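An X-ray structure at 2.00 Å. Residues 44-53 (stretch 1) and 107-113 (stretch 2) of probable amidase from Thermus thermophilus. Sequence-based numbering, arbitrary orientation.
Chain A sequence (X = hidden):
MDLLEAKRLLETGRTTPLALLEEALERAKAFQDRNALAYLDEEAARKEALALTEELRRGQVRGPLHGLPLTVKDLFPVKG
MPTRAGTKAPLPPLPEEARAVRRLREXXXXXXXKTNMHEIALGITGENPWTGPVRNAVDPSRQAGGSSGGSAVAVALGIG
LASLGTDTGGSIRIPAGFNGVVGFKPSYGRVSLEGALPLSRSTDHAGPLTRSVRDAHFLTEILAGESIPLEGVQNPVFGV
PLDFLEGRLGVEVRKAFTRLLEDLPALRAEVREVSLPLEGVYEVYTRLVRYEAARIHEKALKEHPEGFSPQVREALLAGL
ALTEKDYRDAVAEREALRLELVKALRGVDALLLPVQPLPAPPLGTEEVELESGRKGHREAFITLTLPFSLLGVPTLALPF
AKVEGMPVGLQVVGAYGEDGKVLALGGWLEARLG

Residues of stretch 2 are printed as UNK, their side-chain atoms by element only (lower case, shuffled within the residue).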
# COMPACT_ATOMS: atom_id res chain seq x y z
N ALA A 44 13.19 0.17 42.26
CA ALA A 44 12.01 -0.49 41.72
C ALA A 44 12.43 -1.66 40.83
O ALA A 44 11.80 -2.73 40.85
CB ALA A 44 11.16 0.50 40.92
N ALA A 45 13.49 -1.47 40.05
CA ALA A 45 13.98 -2.52 39.17
C ALA A 45 14.51 -3.70 39.97
O ALA A 45 14.20 -4.86 39.67
CB ALA A 45 15.07 -1.97 38.26
N ARG A 46 15.31 -3.42 40.99
CA ARG A 46 15.87 -4.48 41.82
C ARG A 46 14.74 -5.25 42.53
O ARG A 46 14.79 -6.47 42.62
CB ARG A 46 16.87 -3.91 42.83
CG ARG A 46 18.22 -3.55 42.21
CD ARG A 46 19.27 -3.30 43.29
NE ARG A 46 20.64 -3.23 42.76
CZ ARG A 46 21.35 -2.11 42.63
NH1 ARG A 46 20.83 -0.95 43.00
NH2 ARG A 46 22.58 -2.15 42.16
N LYS A 47 13.74 -4.52 43.00
CA LYS A 47 12.61 -5.16 43.68
C LYS A 47 11.94 -6.18 42.75
O LYS A 47 11.63 -7.30 43.17
CB LYS A 47 11.60 -4.10 44.11
CG LYS A 47 10.37 -4.65 44.81
CD LYS A 47 9.43 -3.53 45.26
CE LYS A 47 8.16 -4.11 45.88
NZ LYS A 47 7.18 -3.07 46.26
N GLU A 48 11.72 -5.79 41.50
CA GLU A 48 11.10 -6.68 40.52
C GLU A 48 12.06 -7.83 40.19
O GLU A 48 11.64 -8.98 40.05
CB GLU A 48 10.76 -5.90 39.24
CG GLU A 48 10.03 -6.69 38.16
CD GLU A 48 8.68 -7.21 38.61
OE1 GLU A 48 7.88 -6.41 39.14
OE2 GLU A 48 8.40 -8.41 38.42
N ALA A 49 13.34 -7.51 40.09
CA ALA A 49 14.36 -8.51 39.80
C ALA A 49 14.33 -9.62 40.86
O ALA A 49 14.45 -10.80 40.53
CB ALA A 49 15.74 -7.87 39.75
N LEU A 50 14.17 -9.23 42.12
CA LEU A 50 14.13 -10.19 43.22
C LEU A 50 12.94 -11.14 43.07
O LEU A 50 13.08 -12.35 43.24
CB LEU A 50 14.03 -9.45 44.56
CG LEU A 50 15.25 -8.61 44.97
CD1 LEU A 50 14.94 -7.82 46.24
CD2 LEU A 50 16.45 -9.53 45.19
N ALA A 51 11.78 -10.57 42.76
CA ALA A 51 10.57 -11.35 42.57
C ALA A 51 10.73 -12.37 41.44
O ALA A 51 10.35 -13.53 41.58
CB ALA A 51 9.39 -10.42 42.28
N LEU A 52 11.29 -11.92 40.32
CA LEU A 52 11.49 -12.81 39.18
C LEU A 52 12.50 -13.89 39.48
O LEU A 52 12.39 -15.01 38.98
CB LEU A 52 11.94 -12.00 37.95
CG LEU A 52 10.88 -11.05 37.37
CD1 LEU A 52 11.50 -10.21 36.26
CD2 LEU A 52 9.69 -11.85 36.86
N THR A 53 13.50 -13.56 40.30
CA THR A 53 14.54 -14.52 40.66
C THR A 53 13.94 -15.65 41.50
O THR A 53 14.17 -16.83 41.23
CB THR A 53 15.66 -13.83 41.46
OG1 THR A 53 16.30 -12.85 40.64
CG2 THR A 53 16.70 -14.86 41.92
N UNK A 107 5.24 -11.32 29.06
CA UNK A 107 6.15 -12.39 28.67
C UNK A 107 7.16 -12.61 29.80
O UNK A 107 7.94 -13.56 29.76
c UNK A 107 6.87 -12.02 27.37
N UNK A 108 7.14 -11.73 30.80
CA UNK A 108 8.04 -11.87 31.93
C UNK A 108 9.28 -11.01 31.90
O UNK A 108 10.14 -11.11 32.79
N UNK A 109 9.39 -10.15 30.90
CA UNK A 109 10.55 -9.29 30.76
C UNK A 109 10.68 -8.30 31.91
O UNK A 109 9.69 -7.85 32.48
c UNK A 109 10.50 -8.54 29.43
N UNK A 110 11.92 -7.97 32.24
CA UNK A 110 12.18 -7.00 33.29
C UNK A 110 12.48 -5.68 32.61
O UNK A 110 13.60 -5.44 32.15
c UNK A 110 15.00 -7.07 36.00
c UNK A 110 13.87 -6.44 35.19
c UNK A 110 12.73 -6.02 36.09
c UNK A 110 13.37 -7.45 34.15
N UNK A 111 11.47 -4.82 32.53
CA UNK A 111 11.61 -3.51 31.90
C UNK A 111 12.13 -2.58 32.99
O UNK A 111 11.38 -2.18 33.88
c UNK A 111 8.11 -3.52 30.18
c UNK A 111 10.25 -3.03 31.39
c UNK A 111 9.51 -4.04 30.51
c UNK A 111 10.30 -4.30 29.24
N UNK A 112 13.41 -2.22 32.93
CA UNK A 112 14.01 -1.39 33.97
C UNK A 112 14.30 0.07 33.65
O UNK A 112 14.72 0.81 34.53
c UNK A 112 16.38 -2.96 32.39
c UNK A 112 18.44 -1.11 32.54
c UNK A 112 16.40 -2.05 33.44
c UNK A 112 17.44 -1.13 33.51
c UNK A 112 15.30 -2.05 34.46
c UNK A 112 17.38 -2.95 31.41
c UNK A 112 18.41 -2.02 31.49
N UNK A 113 14.08 0.50 32.41
CA UNK A 113 14.36 1.89 32.10
C UNK A 113 13.79 2.38 30.79
O UNK A 113 13.51 1.60 29.88
c UNK A 113 15.88 2.12 32.12

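Position 107 carries a single side-chain carbon, which lies out of reach of stretch 1 and so touches nothing there. One carbon and no more identifies Ala-107.

Position 108 has no side-chain atom at all. Its phi/psi of 99/4 follows a helix, with two bonds back into the last turn, the signature of a Schellman motif. A CB at these angles would be jammed against the carbonyl O of Ala-107, a constraint that by itself calls for glycine; the space toward stretch 1 is not the limit, since an ideal CB would lie 5.2 Å from Leu-52 CD2. The residue is Gly-108, and its backbone O lies 3.8 Å from Leu-52 CD1.

Position 109 again shows one carbon. Its CA-to-CB bond points away from the helix, and the carbon makes no contact with it. This is Ala-109.

Position 110 has four carbons, forked at the second, with no heteroatom: the leucine pattern. Its CB lies 3.9 Å from Leu-52 CD1, and one of its terminal carbons comes within 3.5 Å of Glu-48 CG. In Leu-110, chi1 is 173° (t) and chi2 55° (p); the CA-to-CB bond runs sideways, but the end of the side chain comes nearer the helix. CD1 makes the approach to Glu-48 CG and also lies 4.0 Å from Ala-45 O, while CD2 is 3.9 Å from Ala-49 CB.

Position 111 shows the same four-carbon fork, but its CA-to-CB bond points away and no side-chain atom reaches stretch 1. It is Leu-111, with chi1 at -51° (m).

Position 112 has one carbon followed by a six-carbon ring without a hydroxyl oxygen, hence Phe-112. Its CB meets Ala-45 CB at 3.8 Å, whereas the ring, set by a chi1 of 68° (p), leads away from the helix.

Position 113 ends the stretch with a single carbon that points sideways and touches nothing on the helix: Ala-113.

The contact is a small apolar packing, burying 257 Å² over both sides, with no hydrogen bond between the stretches. Helix and strand run nearly antiparallel, at 166°, and their axes approach to 8.6 Å. The register accordingly pairs Ala-45 with Phe-112, Ala-49 with Leu-110 and Leu-52 with Gly-108. The CA atoms of Ala-45 and Phe-112 are 5.3 Å apart, compatible with the short alanine side chain. Where the backbones stand farther apart, Leu-110 fills the gap, giving up 82 Å², the largest share of any residue here.

Stretch 2, residues 107-113: AGALLFA
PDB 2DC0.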